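Long-range contacts in MHC class I antigen (Ctenopharyngodon idella, PDB 5H5Z), which probably presents peptides at the cell surface to T cells, as the heavy chain of a bony fish MHC class I complex with beta-2-microglobulin: residues P193-S204 with N229-L240; D17-G25 with F32-M40. All coordinates share one frame; numbering follows the deposited sequence.

Contact 1 (P193-S204 with N229-L240); sequences PVTCHATGFYPS and NEDGSFQRMSTL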
# COMPACT_ATOMS: atom_id res chain seq x y z
N PRO A 193 18.41 -10.90 21.13
CA PRO A 193 18.78 -10.73 19.73
C PRO A 193 19.10 -9.28 19.37
O PRO A 193 18.73 -8.36 20.09
CB PRO A 193 17.52 -11.19 18.97
CG PRO A 193 16.78 -12.06 19.93
CD PRO A 193 17.06 -11.50 21.29
N VAL A 194 19.82 -9.10 18.26
CA VAL A 194 20.19 -7.77 17.79
C VAL A 194 19.44 -7.51 16.49
O VAL A 194 19.42 -8.35 15.59
CB VAL A 194 21.71 -7.65 17.57
CG1 VAL A 194 22.07 -6.27 17.06
CG2 VAL A 194 22.47 -7.96 18.87
N THR A 195 18.81 -6.33 16.41
CA THR A 195 18.02 -5.94 15.25
C THR A 195 18.71 -4.83 14.46
O THR A 195 19.06 -3.78 15.01
CB THR A 195 16.60 -5.47 15.66
OG1 THR A 195 15.90 -6.55 16.27
CG2 THR A 195 15.80 -5.00 14.45
N CYS A 196 18.92 -5.07 13.18
CA CYS A 196 19.42 -4.04 12.27
C CYS A 196 18.23 -3.38 11.58
O CYS A 196 17.55 -4.01 10.77
CB CYS A 196 20.35 -4.66 11.24
SG CYS A 196 21.14 -3.51 10.09
N HIS A 197 17.99 -2.12 11.92
CA HIS A 197 16.80 -1.39 11.50
C HIS A 197 17.19 -0.30 10.50
O HIS A 197 18.03 0.54 10.80
CB HIS A 197 16.11 -0.77 12.72
CG HIS A 197 14.89 0.03 12.40
ND1 HIS A 197 13.67 -0.56 12.11
CD2 HIS A 197 14.68 1.36 12.33
CE1 HIS A 197 12.78 0.39 11.87
NE2 HIS A 197 13.37 1.56 12.00
N ALA A 198 16.56 -0.34 9.32
CA ALA A 198 16.78 0.65 8.26
C ALA A 198 15.48 1.38 7.98
O ALA A 198 14.45 0.73 7.75
CB ALA A 198 17.29 -0.03 7.00
N THR A 199 15.51 2.71 7.98
CA THR A 199 14.29 3.49 7.78
C THR A 199 14.51 4.77 6.97
O THR A 199 15.63 5.30 6.91
CB THR A 199 13.61 3.86 9.13
OG1 THR A 199 12.26 4.28 8.88
CG2 THR A 199 14.37 4.96 9.87
N GLY A 200 13.44 5.26 6.35
CA GLY A 200 13.44 6.56 5.70
C GLY A 200 13.97 6.56 4.28
O GLY A 200 14.28 7.61 3.74
N PHE A 201 14.07 5.38 3.69
CA PHE A 201 14.68 5.26 2.37
C PHE A 201 13.65 5.21 1.23
O PHE A 201 12.50 4.81 1.41
CB PHE A 201 15.64 4.05 2.31
CG PHE A 201 15.00 2.74 2.69
CD1 PHE A 201 14.35 1.97 1.73
CD2 PHE A 201 15.07 2.27 4.00
CE1 PHE A 201 13.77 0.76 2.07
CE2 PHE A 201 14.49 1.06 4.35
CZ PHE A 201 13.84 0.30 3.38
N TYR A 202 14.10 5.65 0.06
CA TYR A 202 13.34 5.57 -1.18
C TYR A 202 14.36 5.54 -2.32
O TYR A 202 15.34 6.28 -2.27
CB TYR A 202 12.42 6.78 -1.33
CG TYR A 202 11.41 6.64 -2.44
CD1 TYR A 202 11.72 7.03 -3.75
CD2 TYR A 202 10.14 6.11 -2.19
CE1 TYR A 202 10.80 6.89 -4.77
CE2 TYR A 202 9.20 5.98 -3.21
CZ TYR A 202 9.54 6.37 -4.49
OH TYR A 202 8.62 6.23 -5.50
N PRO A 203 14.14 4.68 -3.35
CA PRO A 203 13.05 3.71 -3.57
C PRO A 203 13.06 2.55 -2.56
O PRO A 203 13.96 2.46 -1.72
CB PRO A 203 13.32 3.18 -4.99
CG PRO A 203 14.29 4.13 -5.60
CD PRO A 203 15.10 4.67 -4.47
N SER A 204 12.08 1.66 -2.67
CA SER A 204 11.82 0.68 -1.61
C SER A 204 12.80 -0.49 -1.51
O SER A 204 12.89 -1.13 -0.45
CB SER A 204 10.38 0.17 -1.70
OG SER A 204 10.24 -0.71 -2.79
N ASN A 229 6.48 3.66 5.71
CA ASN A 229 6.36 4.74 6.68
C ASN A 229 5.15 5.61 6.34
O ASN A 229 4.46 5.36 5.35
CB ASN A 229 7.66 5.55 6.74
CG ASN A 229 8.75 4.84 7.53
OD1 ASN A 229 8.47 4.12 8.49
ND2 ASN A 229 10.00 5.05 7.13
N GLU A 230 4.90 6.63 7.16
CA GLU A 230 3.75 7.50 7.02
C GLU A 230 3.92 8.56 5.92
O GLU A 230 2.95 9.18 5.49
CB GLU A 230 3.42 8.18 8.36
CG GLU A 230 4.21 9.45 8.68
CD GLU A 230 5.68 9.22 9.04
OE1 GLU A 230 6.41 10.23 9.18
OE2 GLU A 230 6.11 8.06 9.18
N ASP A 231 5.16 8.75 5.47
CA ASP A 231 5.54 9.89 4.63
C ASP A 231 5.96 9.50 3.21
O ASP A 231 6.52 10.33 2.49
CB ASP A 231 6.66 10.69 5.32
CG ASP A 231 7.95 9.88 5.49
OD1 ASP A 231 7.96 8.67 5.19
OD2 ASP A 231 8.96 10.47 5.93
N GLY A 232 5.70 8.25 2.83
CA GLY A 232 6.08 7.77 1.49
C GLY A 232 7.43 7.08 1.43
O GLY A 232 7.77 6.47 0.41
N SER A 233 8.21 7.18 2.51
CA SER A 233 9.45 6.42 2.62
C SER A 233 9.15 5.02 3.15
O SER A 233 8.00 4.69 3.45
CB SER A 233 10.47 7.13 3.51
OG SER A 233 10.10 7.09 4.88
N PHE A 234 10.19 4.21 3.25
CA PHE A 234 10.05 2.81 3.65
C PHE A 234 11.00 2.44 4.76
O PHE A 234 11.96 3.17 5.03
CB PHE A 234 10.29 1.91 2.44
CG PHE A 234 9.22 2.02 1.41
CD1 PHE A 234 9.31 2.96 0.38
CD2 PHE A 234 8.09 1.21 1.49
CE1 PHE A 234 8.31 3.07 -0.57
CE2 PHE A 234 7.08 1.32 0.54
CZ PHE A 234 7.19 2.25 -0.49
N GLN A 235 10.72 1.31 5.40
CA GLN A 235 11.64 0.75 6.39
C GLN A 235 11.68 -0.77 6.28
O GLN A 235 10.78 -1.38 5.70
CB GLN A 235 11.27 1.21 7.80
CG GLN A 235 9.95 0.68 8.34
CD GLN A 235 9.84 0.88 9.84
OE1 GLN A 235 10.13 -0.04 10.61
NE2 GLN A 235 9.47 2.08 10.26
N ARG A 236 12.73 -1.36 6.83
CA ARG A 236 12.90 -2.81 6.89
C ARG A 236 13.92 -3.13 7.97
O ARG A 236 14.82 -2.33 8.24
CB ARG A 236 13.37 -3.36 5.54
CG ARG A 236 13.13 -4.85 5.36
CD ARG A 236 13.34 -5.30 3.92
NE ARG A 236 12.94 -6.70 3.76
CZ ARG A 236 12.80 -7.32 2.59
NH1 ARG A 236 13.02 -6.68 1.45
NH2 ARG A 236 12.44 -8.60 2.57
N MET A 237 13.79 -4.30 8.57
CA MET A 237 14.76 -4.73 9.57
C MET A 237 15.12 -6.20 9.43
O MET A 237 14.38 -6.99 8.84
CB MET A 237 14.27 -4.42 10.98
CG MET A 237 13.15 -5.32 11.48
SD MET A 237 12.41 -4.62 12.96
CE MET A 237 11.86 -6.11 13.79
N SER A 238 16.28 -6.56 9.97
CA SER A 238 16.68 -7.95 10.10
C SER A 238 17.15 -8.19 11.52
O SER A 238 17.75 -7.32 12.14
CB SER A 238 17.81 -8.28 9.12
OG SER A 238 18.17 -9.65 9.23
N THR A 239 16.88 -9.39 12.02
CA THR A 239 17.20 -9.73 13.40
C THR A 239 18.16 -10.92 13.43
O THR A 239 17.90 -11.94 12.78
CB THR A 239 15.92 -10.06 14.20
OG1 THR A 239 15.02 -8.95 14.14
CG2 THR A 239 16.24 -10.36 15.65
N LEU A 240 19.26 -10.77 14.17
CA LEU A 240 20.23 -11.84 14.36
C LEU A 240 20.07 -12.42 15.76
O LEU A 240 20.16 -11.69 16.75
CB LEU A 240 21.66 -11.32 14.18
CG LEU A 240 22.79 -12.35 14.36
CD1 LEU A 240 22.84 -13.31 13.19
CD2 LEU A 240 24.13 -11.66 14.55
O HOH W 1 13.29 -3.95 0.17
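F201 and F234 meet at the bulged end of two neighbouring antiparallel strands, 194-201 and 234-240, of the immunoglobulin C1-set domain. The carbonyl O of F234 sits over one face of the F201 ring, offset toward its rim, while F201 CE1 packs on F234 CB at 3.7 Å. This placement follows from the F201 side chain standing between its own backbone N and carbonyl carbon (chi1 56°). The F234 ring in turn receives S204 CB almost centrally over one face, 3.6 Å from the centroid, a CH-pi contact; Y202 CD2 lies at its edge. G200 and F201 both oppose F234 in a G1 beta bulge: G200 N donates to F234 O at 2.9 Å, and the bond from F201 N to the same oxygen is weak.

Farther along the strands, paired backbone bonds join A198 to R236, C196 to S238 and V194 to L240. C196 also forms the disulfide with C254 that ties this sheet to strand 252-258. On the face bearing H197 and T199, Q235 OE1 lies in the plane of the imidazole, 3.0 Å from H197 CE1, with ring and amide planes 78° apart. The Q235 amide is steadied by NE2, which donates to N229 OD1 at 2.9 Å and also to S12 O of beta-2-microglobulin. T199 OG1 is also hydrogen-bonded to H13 O of beta-2-microglobulin. N229 spends its amide nitrogen twice, nearly in its own plane: ND2 donates to S233 OG and, at 3.0 Å, to T199 OG1.

Contact 2 (D17-G25 with F32-M40); sequences DFPEFTAVG and FMYFDSNSM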
# COMPACT_ATOMS: atom_id res chain seq x y z
N ASP A 17 -19.90 2.45 6.90
CA ASP A 17 -18.65 3.12 7.28
C ASP A 17 -17.93 3.78 6.10
O ASP A 17 -17.37 4.87 6.21
CB ASP A 17 -17.74 2.11 8.01
CG ASP A 17 -16.28 2.54 8.06
OD1 ASP A 17 -15.96 3.47 8.84
OD2 ASP A 17 -15.46 1.94 7.33
N PHE A 18 -17.94 3.08 4.98
CA PHE A 18 -17.33 3.47 3.71
C PHE A 18 -18.38 3.90 2.67
O PHE A 18 -19.53 3.47 2.74
CB PHE A 18 -16.42 2.36 3.16
CG PHE A 18 -15.05 2.32 3.80
CD1 PHE A 18 -14.11 3.31 3.51
CD2 PHE A 18 -14.70 1.30 4.67
CE1 PHE A 18 -12.84 3.28 4.10
CE2 PHE A 18 -13.44 1.26 5.26
CZ PHE A 18 -12.51 2.25 4.97
N PRO A 19 -17.99 4.77 1.72
CA PRO A 19 -18.91 5.21 0.66
C PRO A 19 -19.22 4.11 -0.35
O PRO A 19 -18.56 3.06 -0.35
CB PRO A 19 -18.14 6.35 -0.03
CG PRO A 19 -17.04 6.72 0.90
CD PRO A 19 -16.68 5.46 1.61
N GLU A 20 -20.21 4.35 -1.21
CA GLU A 20 -20.56 3.41 -2.27
C GLU A 20 -19.44 3.21 -3.27
O GLU A 20 -19.26 2.12 -3.81
CB GLU A 20 -21.80 3.90 -3.02
CG GLU A 20 -23.11 3.47 -2.40
CD GLU A 20 -24.28 3.76 -3.32
OE1 GLU A 20 -24.95 2.79 -3.74
OE2 GLU A 20 -24.52 4.94 -3.62
N PHE A 21 -18.69 4.28 -3.53
CA PHE A 21 -17.61 4.25 -4.50
C PHE A 21 -16.42 5.03 -3.98
O PHE A 21 -16.59 6.13 -3.45
CB PHE A 21 -18.09 4.86 -5.83
CG PHE A 21 -17.06 4.82 -6.93
CD1 PHE A 21 -16.91 3.69 -7.72
CD2 PHE A 21 -16.25 5.93 -7.18
CE1 PHE A 21 -15.97 3.65 -8.74
CE2 PHE A 21 -15.30 5.90 -8.20
CZ PHE A 21 -15.16 4.76 -8.98
N THR A 22 -15.23 4.45 -4.12
CA THR A 22 -13.97 5.12 -3.80
C THR A 22 -12.99 4.91 -4.95
O THR A 22 -12.86 3.79 -5.46
CB THR A 22 -13.35 4.58 -2.49
OG1 THR A 22 -14.30 4.69 -1.42
CG2 THR A 22 -12.09 5.35 -2.11
N ALA A 23 -12.30 5.97 -5.36
CA ALA A 23 -11.26 5.84 -6.37
C ALA A 23 -9.97 6.47 -5.84
O ALA A 23 -10.00 7.56 -5.27
CB ALA A 23 -11.68 6.51 -7.67
N VAL A 24 -8.86 5.76 -6.02
CA VAL A 24 -7.52 6.28 -5.72
C VAL A 24 -6.64 6.18 -6.97
O VAL A 24 -6.63 5.15 -7.65
CB VAL A 24 -6.89 5.53 -4.52
CG1 VAL A 24 -5.40 5.84 -4.38
CG2 VAL A 24 -7.63 5.85 -3.23
N GLY A 25 -5.90 7.24 -7.28
CA GLY A 25 -4.94 7.20 -8.37
C GLY A 25 -3.53 7.33 -7.83
O GLY A 25 -3.30 8.07 -6.87
N PHE A 32 -1.86 10.19 -5.70
CA PHE A 32 -1.91 11.60 -6.09
C PHE A 32 -3.35 12.13 -6.24
O PHE A 32 -3.55 13.33 -6.36
CB PHE A 32 -1.09 11.86 -7.37
CG PHE A 32 -1.79 11.43 -8.64
CD1 PHE A 32 -1.73 10.11 -9.07
CD2 PHE A 32 -2.49 12.35 -9.41
CE1 PHE A 32 -2.37 9.70 -10.23
CE2 PHE A 32 -3.14 11.96 -10.58
CZ PHE A 32 -3.08 10.63 -10.99
N MET A 33 -4.33 11.22 -6.21
CA MET A 33 -5.74 11.57 -6.43
C MET A 33 -6.64 10.77 -5.51
O MET A 33 -6.36 9.60 -5.22
CB MET A 33 -6.10 11.32 -7.90
CG MET A 33 -7.55 11.57 -8.29
SD MET A 33 -8.65 10.20 -7.87
CE MET A 33 -8.07 8.93 -8.97
N TYR A 34 -7.74 11.39 -5.07
CA TYR A 34 -8.80 10.71 -4.33
C TYR A 34 -10.18 11.13 -4.84
O TYR A 34 -10.38 12.29 -5.19
CB TYR A 34 -8.70 11.01 -2.84
CG TYR A 34 -9.78 10.36 -2.01
CD1 TYR A 34 -9.69 9.02 -1.65
CD2 TYR A 34 -10.91 11.08 -1.61
CE1 TYR A 34 -10.67 8.41 -0.90
CE2 TYR A 34 -11.91 10.47 -0.86
CZ TYR A 34 -11.78 9.14 -0.51
OH TYR A 34 -12.75 8.52 0.23
N PHE A 35 -11.13 10.19 -4.86
CA PHE A 35 -12.54 10.48 -5.12
C PHE A 35 -13.40 9.53 -4.31
O PHE A 35 -13.08 8.34 -4.19
CB PHE A 35 -12.86 10.30 -6.61
CG PHE A 35 -14.33 10.49 -6.97
CD1 PHE A 35 -15.23 9.44 -6.86
CD2 PHE A 35 -14.79 11.72 -7.43
CE1 PHE A 35 -16.58 9.61 -7.19
CE2 PHE A 35 -16.13 11.89 -7.78
CZ PHE A 35 -17.03 10.84 -7.66
N ASP A 36 -14.49 10.04 -3.76
CA ASP A 36 -15.54 9.16 -3.25
C ASP A 36 -16.95 9.70 -3.53
O ASP A 36 -17.13 10.88 -3.85
CB ASP A 36 -15.32 8.73 -1.78
CG ASP A 36 -15.65 9.82 -0.77
OD1 ASP A 36 -16.66 10.54 -0.93
OD2 ASP A 36 -14.90 9.92 0.23
N SER A 37 -17.93 8.81 -3.41
CA SER A 37 -19.32 9.13 -3.76
C SER A 37 -20.06 9.92 -2.67
O SER A 37 -21.21 10.34 -2.87
CB SER A 37 -20.08 7.87 -4.14
OG SER A 37 -19.97 6.88 -3.13
N ASN A 38 -19.42 10.13 -1.52
CA ASN A 38 -19.95 11.02 -0.49
C ASN A 38 -19.66 12.49 -0.81
O ASN A 38 -20.56 13.32 -0.77
CB ASN A 38 -19.41 10.65 0.89
CG ASN A 38 -20.06 9.41 1.47
OD1 ASN A 38 -21.15 9.02 1.07
ND2 ASN A 38 -19.39 8.79 2.43
N SER A 39 -18.40 12.80 -1.12
CA SER A 39 -18.03 14.16 -1.49
C SER A 39 -18.38 14.46 -2.95
O SER A 39 -18.61 15.62 -3.30
CB SER A 39 -16.54 14.41 -1.23
OG SER A 39 -15.73 13.76 -2.19
N MET A 40 -18.40 13.42 -3.77
CA MET A 40 -18.62 13.52 -5.23
C MET A 40 -17.61 14.45 -5.91
O MET A 40 -17.94 15.10 -6.91
CB MET A 40 -20.05 13.95 -5.56
CG MET A 40 -21.11 12.88 -5.32
SD MET A 40 -20.96 11.45 -6.42
CE MET A 40 -22.53 10.67 -6.10
O HOH W 2 -21.54 7.07 -0.99
O HOH W 3 -13.37 5.75 0.94
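S37 and P19 meet just beyond the paired part of strands 21-25 and 32-36. With S37 OG placed between its own backbone N and carbonyl carbon (chi1 53°), the hydroxyl turns back to residues 17-25 and accepts from F21 N at 2.9 Å; S37 N returns a bond to F21 O. A water bridges S37 OG, E20 N and N38 OD1. The P19 ring crosses the N38 and D36 side chains at about a right angle, its CG 3.5 Å from N38 ND2.

D36 is held from within its own segment: Y34 OH donates to the anti lone pair of OD2 at 2.6 Å, and S39 N meets OD1 nearly along its C-O bond. Y34 extends with CG opposite the backbone N (chi1 179°), laying CE1 3.6 Å from T22 CG2 and bringing V24 CG2 to the ring edge. A second water donates to both T22 OG1 and Y34 OH. V24 and Y34 also pack against beta-2-microglobulin.

On the other face F21 and F35 meet rim to rim, planes 69° apart, with F21 CD2 3.7 Å from F35 CD1. F21 also makes edge-to-face pairs with Y9 and F72, and F35 packs on L65 of helix 55-82. M33 bends twice beyond CG, curling CE to within 3.2 Å of G25 N. F32 and M33 together face G25 in a classic beta bulge, where F32 N donates to G25 O at 2.8 Å. The whole is a beta hairpin in the floor of the MHC class I peptide-binding platform, beneath helix 55-82.

Contact 2 comes first along the chain and closes before contact 1 opens. Their centres lie 31 Å apart, on opposite sides of the chain's centre, and their nearest atoms are about 11 Å apart, so neither touches the other. They share no sheet: contact 2 belongs to the eight-stranded platform of the alpha 1 and alpha 2 domains, contact 1 to a four-stranded sheet of the immunoglobulin C1-set domain. Both, however, reach beta-2-microglobulin, contact 2 through its V24 and Y34 side and contact 1 through N229, Q235 and their neighbours. The light chain thus touches both the underside of the peptide-binding platform and the immunoglobulin C1-set domain in one assembly.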